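Local coordinates for dTDP-glucose 4,6-dehydratase (Klebsiella pneumoniae, PDB 5U4Q) that is an NAD-dependent epimerase of the extended short-chain dehydrogenase/reductase family, with NAD bound, and probably acts on a nucleotide sugar, at the interface of chains A and B. Sequence-based numbering; all coordinates share one arbitrary frame. Chains: chain A/B, dTDP-glucose 4,6-dehydratase.

Contact 1 and contact 2 are parts of one two-fold symmetric interface. The centres of their C-alpha atoms lie about 14 Å apart. They share no residue. Contact 1 pairs helix 153-172 of each chain and adds the loop residues just before it. Contact 2 pairs helix 98-118 of each chain. Two helices from each subunit therefore make a four-helix bundle, a common dimer mode in this family, so the dimer is plausibly biological. Contact 1 combines salt bridges and water bridges with apolar packing. Contact 2 is essentially apolar packing between helices.

Contact 1: the interface of chains A and B. Residues chain A 148, 156, 159-160, 163; chain B 147-148, 159-160, 163.
A:Lys159 and B:Asp148 form the charged part of this two-fold contact. NZ of A:Lys159 donates a hydrogen bond of 2.8 Å to the carboxylate OD1 of B:Asp148, which is also a salt bridge. The ammonium comes to the anti side of OD1, 35° out of the carboxylate plane. The two side chains cross at about a right angle. CG of A:Lys159 is anti to the backbone N (chi1 176°), and the chain then bends at chi2 (56°) before running on extended to the partner's loop. The twin pair is looser: B:Lys159 NZ stands 3.9 Å from A:Asp148 OD1. The OD1 atoms of A:Asp148 and B:Asp148 are 4.3 Å apart, and the two lysines may offset their like charges.

Water completes the polar contacts. One water bridges A:Lys159 NZ to the carbonyl O of B:Asp148. A second joins B:Lys159 NZ, at 2.9 Å, to the carbonyl O of A:Asp148. Each lysine thus meets both the side chain and the backbone of the opposing aspartate residue, the latter through water.

The apolar packing uses the lysine stems. B:Leu163 sets CD1 against CG of A:Lys159 at a tight 3.5 Å. Its CD2 lies over the backbone of A:Asp148. A:Leu163 does the same in return. The two leucines meet tip to tip, CD1 to CD1 at 3.7 Å. CB of A:Ala160 and CB of B:Ala160 touch side by side at 4.1 Å.

The helices 153-172 run roughly antiparallel here. Each carries the family's YxxxK catalytic motif, and Lys159 directly follows its lysine. Asp148 lies in the loop before the helix.

Contact 2: the interface of chains A and B. Residues chain A 102-103, 106-107, 110; chain B 99, 102-103, 106-107.
Helix 98-118 of chain A packs against helix 98-118 of chain B, running in roughly the opposite direction, and A:Met107 and B:Met107 fill much of the space between them. Both are modelled as selenomethionine, a replacement commonly introduced for phasing. No hydrogen bond or salt bridge crosses this patch.

The two Met107 side chains take different shapes, so the two-fold symmetry is not exact here. In A:Met107, CG is anti to the backbone N (chi1 179°), and the chain bends at chi2 and chi3. This carries its tip towards B:Tyr99 and B:Ala102. In B:Met107, CG lies beside the backbone N, with chi1 of -39° turned some 20° from a staggered position, and the later bends go the other way. Its tip turns towards A:Ala102 and A:Asp103.

The terminal methyls play like roles despite this. CE of A:Met107 rests on CB of B:Ala102 at 3.6 Å. CE of B:Met107 meets CB of A:Ala102 at the same distance, 3.6 Å. Both methyls also come close to an Asp103 carboxylate oxygen, but these short approaches carry little weight. The two chains further touch each other where A:Met107 CE meets B:Met107 CG at 4.0 Å.

A:Leu110 extends the apolar patch. Its CD2 methyl sits against CB of B:Ala102 at 3.6 Å, and also lies over the face of the B:Tyr99 ring near its rim, 4.0 Å from CD1. B:Ala102 is therefore touched by both A:Met107 and A:Leu110. Nearer the middle, A:Leu106 and B:Leu106 approach more loosely, with CB of A:Leu106 4.3 Å from CD1 of B:Leu106.

B:Tyr99 meets the selenium with its rim and not its face. SE of A:Met107 lies in the plane of the ring, 3.9 Å from CD1 of B:Tyr99.

Contact 1: the interface of chains A and B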
loop_
_atom_site.group_PDB
_atom_site.type_symbol
_atom_site.label_atom_id
_atom_site.label_comp_id
_atom_site.label_asym_id
_atom_site.label_seq_id
_atom_site.Cartn_x
_atom_site.Cartn_y
_atom_site.Cartn_z
ATOM N N ASP A 148 5.171 -8.959 -3.370
ATOM C CA ASP A 148 4.712 -8.068 -4.445
ATOM C C ASP A 148 3.391 -8.444 -5.090
ATOM O O ASP A 148 2.906 -7.699 -5.960
ATOM C CB ASP A 148 5.733 -8.170 -5.598
ATOM C CG ASP A 148 7.055 -7.619 -5.241
ATOM O OD1 ASP A 148 7.091 -6.423 -4.899
ATOM O OD2 ASP A 148 8.059 -8.360 -5.344
ATOM N N ALA A 156 -2.740 -6.010 0.424
ATOM C CA ALA A 156 -2.104 -4.871 -0.227
ATOM C C ALA A 156 -1.947 -3.706 0.749
ATOM O O ALA A 156 -0.928 -3.028 0.716
ATOM C CB ALA A 156 -2.878 -4.430 -1.434
ATOM N N LYS A 159 1.012 -4.473 3.179
ATOM C CA LYS A 159 2.295 -4.247 2.531
ATOM C C LYS A 159 2.509 -2.747 2.342
ATOM O O LYS A 159 3.619 -2.255 2.535
ATOM C CB LYS A 159 2.427 -5.016 1.213
ATOM C CG LYS A 159 3.698 -4.740 0.456
ATOM C CD LYS A 159 5.037 -4.981 1.193
ATOM C CE LYS A 159 6.172 -4.618 0.211
ATOM N NZ LYS A 159 7.558 -4.623 0.749
ATOM N N ALA A 160 1.445 -2.019 1.998
ATOM C CA ALA A 160 1.581 -0.575 1.904
ATOM C C ALA A 160 2.045 0.018 3.231
ATOM O O ALA A 160 2.832 0.973 3.229
ATOM C CB ALA A 160 0.291 0.096 1.443
ATOM N N LEU A 163 5.698 -0.376 3.482
ATOM C CA LEU A 163 6.387 0.562 2.580
ATOM C C LEU A 163 6.435 1.951 3.168
ATOM O O LEU A 163 7.465 2.632 3.109
ATOM C CB LEU A 163 5.718 0.599 1.213
ATOM C CG LEU A 163 5.863 -0.659 0.351
ATOM C CD1 LEU A 163 4.763 -0.670 -0.687
ATOM C CD2 LEU A 163 7.251 -0.749 -0.276
ATOM N N VAL B 147 11.376 -3.862 -5.237
ATOM C CA VAL B 147 11.129 -2.431 -5.020
ATOM C C VAL B 147 10.417 -2.256 -3.661
ATOM O O VAL B 147 9.291 -1.796 -3.579
ATOM C CB VAL B 147 10.313 -1.822 -6.196
ATOM C CG1 VAL B 147 11.232 -1.651 -7.403
ATOM C CG2 VAL B 147 9.145 -2.722 -6.536
ATOM N N ASP B 148 11.125 -2.640 -2.612
ATOM C CA ASP B 148 10.629 -2.650 -1.243
ATOM C C ASP B 148 11.151 -1.541 -0.355
ATOM O O ASP B 148 10.757 -1.456 0.812
ATOM C CB ASP B 148 11.070 -3.996 -0.597
ATOM C CG ASP B 148 10.509 -5.180 -1.301
ATOM O OD1 ASP B 148 9.263 -5.253 -1.371
ATOM O OD2 ASP B 148 11.302 -6.067 -1.767
ATOM N N LYS B 159 4.236 2.607 -5.420
ATOM C CA LYS B 159 4.334 1.167 -5.297
ATOM C C LYS B 159 3.004 0.606 -4.776
ATOM O O LYS B 159 2.579 -0.474 -5.188
ATOM C CB LYS B 159 5.511 0.738 -4.391
ATOM C CG LYS B 159 5.635 -0.776 -4.202
ATOM C CD LYS B 159 5.814 -1.518 -5.518
ATOM C CE LYS B 159 5.492 -2.989 -5.436
ATOM N NZ LYS B 159 5.381 -3.546 -6.824
ATOM N N ALA B 160 2.344 1.323 -3.866
ATOM C CA ALA B 160 1.058 0.890 -3.364
ATOM C C ALA B 160 0.029 0.798 -4.497
ATOM O O ALA B 160 -0.784 -0.088 -4.492
ATOM C CB ALA B 160 0.563 1.799 -2.251
ATOM N N LEU B 163 0.637 -2.509 -6.104
ATOM C CA LEU B 163 0.117 -3.597 -5.289
ATOM C C LEU B 163 -1.407 -3.719 -5.382
ATOM O O LEU B 163 -1.957 -4.838 -5.458
ATOM C CB LEU B 163 0.473 -3.394 -3.811
ATOM C CG LEU B 163 1.932 -3.494 -3.383
ATOM C CD1 LEU B 163 2.059 -2.897 -1.979
ATOM C CD2 LEU B 163 2.459 -4.933 -3.446
HETATM O O HOH W 1 8.634 -2.398 2.456
HETATM O O HOH W 2 3.029 -5.166 -6.988
#

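Contact 2: the interface of chains A and B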
loop_
_atom_site.group_PDB
_atom_site.type_symbol
_atom_site.label_atom_id
_atom_site.label_comp_id
_atom_site.label_asym_id
_atom_site.label_seq_id
_atom_site.Cartn_x
_atom_site.Cartn_y
_atom_site.Cartn_z
ATOM N N ALA A 102 -9.263 1.382 3.152
ATOM C CA ALA A 102 -8.543 2.583 2.776
ATOM C C ALA A 102 -8.522 3.544 3.929
ATOM O O ALA A 102 -7.475 4.083 4.287
ATOM C CB ALA A 102 -9.183 3.230 1.558
ATOM N N ASP A 103 -9.681 3.759 4.530
ATOM C CA ASP A 103 -9.765 4.687 5.651
ATOM C C ASP A 103 -8.911 4.281 6.841
ATOM O O ASP A 103 -8.116 5.062 7.351
ATOM C CB ASP A 103 -11.225 4.837 6.128
ATOM C CG ASP A 103 -12.045 5.739 5.238
ATOM O OD1 ASP A 103 -11.474 6.652 4.610
ATOM O OD2 ASP A 103 -13.279 5.556 5.184
ATOM N N LEU A 106 -4.964 2.765 5.234
ATOM C CA LEU A 106 -4.057 3.617 4.464
ATOM C C LEU A 106 -3.961 5.006 5.112
ATOM O O LEU A 106 -2.903 5.372 5.651
ATOM C CB LEU A 106 -4.470 3.676 2.987
ATOM C CG LEU A 106 -4.417 2.309 2.282
ATOM C CD1 LEU A 106 -5.041 2.416 0.908
ATOM C CD2 LEU A 106 -2.995 1.789 2.183
HETATM N N MSE A 107 -5.066 5.742 5.136
HETATM C CA MSE A 107 -5.053 7.092 5.742
HETATM C C MSE A 107 -4.783 7.023 7.217
HETATM O O MSE A 107 -4.018 7.835 7.770
HETATM C CB MSE A 107 -6.405 7.749 5.522
HETATM C CG MSE A 107 -6.557 9.146 6.126
HETATM SE SE MSE A 107 -5.354 10.467 5.304
HETATM C CE MSE A 107 -6.157 10.483 3.502
ATOM N N LEU A 110 -1.147 6.605 7.873
ATOM C CA LEU A 110 -0.411 7.851 7.684
ATOM C C LEU A 110 -0.559 8.753 8.906
ATOM O O LEU A 110 0.425 9.351 9.318
ATOM C CB LEU A 110 -0.855 8.595 6.431
ATOM C CG LEU A 110 -0.077 9.894 6.142
ATOM C CD1 LEU A 110 1.427 9.697 6.037
ATOM C CD2 LEU A 110 -0.630 10.574 4.894
ATOM N N TYR B 99 -0.530 14.624 3.316
ATOM C CA TYR B 99 -1.960 14.345 3.167
ATOM C C TYR B 99 -2.465 14.421 1.733
ATOM O O TYR B 99 -3.372 13.679 1.375
ATOM C CB TYR B 99 -2.794 15.176 4.134
ATOM C CG TYR B 99 -2.491 14.718 5.526
ATOM C CD1 TYR B 99 -3.083 13.568 6.016
ATOM C CD2 TYR B 99 -1.545 15.361 6.313
ATOM C CE1 TYR B 99 -2.786 13.093 7.277
ATOM C CE2 TYR B 99 -1.227 14.884 7.582
ATOM C CZ TYR B 99 -1.855 13.752 8.054
ATOM O OH TYR B 99 -1.548 13.288 9.309
ATOM N N ALA B 102 -1.677 11.032 0.167
ATOM C CA ALA B 102 -2.620 10.028 0.598
ATOM C C ALA B 102 -3.946 10.218 -0.117
ATOM O O ALA B 102 -4.528 9.261 -0.612
ATOM C CB ALA B 102 -2.827 10.107 2.105
ATOM N N ASP B 103 -4.423 11.449 -0.150
ATOM C CA ASP B 103 -5.713 11.727 -0.751
ATOM C C ASP B 103 -5.723 11.300 -2.221
ATOM O O ASP B 103 -6.560 10.471 -2.651
ATOM C CB ASP B 103 -6.084 13.230 -0.667
ATOM C CG ASP B 103 -6.437 13.700 0.757
ATOM O OD1 ASP B 103 -6.645 12.856 1.642
ATOM O OD2 ASP B 103 -6.517 14.928 0.977
ATOM N N LEU B 106 -3.481 7.431 -2.826
ATOM C CA LEU B 106 -3.953 6.209 -2.191
ATOM C C LEU B 106 -5.468 6.069 -2.308
ATOM O O LEU B 106 -5.957 5.167 -2.980
ATOM C CB LEU B 106 -3.481 6.125 -0.734
ATOM C CG LEU B 106 -1.973 6.084 -0.491
ATOM C CD1 LEU B 106 -1.631 6.129 0.985
ATOM C CD2 LEU B 106 -1.392 4.834 -1.143
HETATM N N MSE B 107 -6.204 6.979 -1.674
HETATM C CA MSE B 107 -7.666 6.918 -1.713
HETATM C C MSE B 107 -8.173 7.087 -3.143
HETATM O O MSE B 107 -9.068 6.368 -3.578
HETATM C CB MSE B 107 -8.285 8.020 -0.840
HETATM C CG MSE B 107 -7.608 8.334 0.506
HETATM SE SE MSE B 107 -7.520 6.789 1.727
HETATM C CE MSE B 107 -9.441 6.773 2.165
#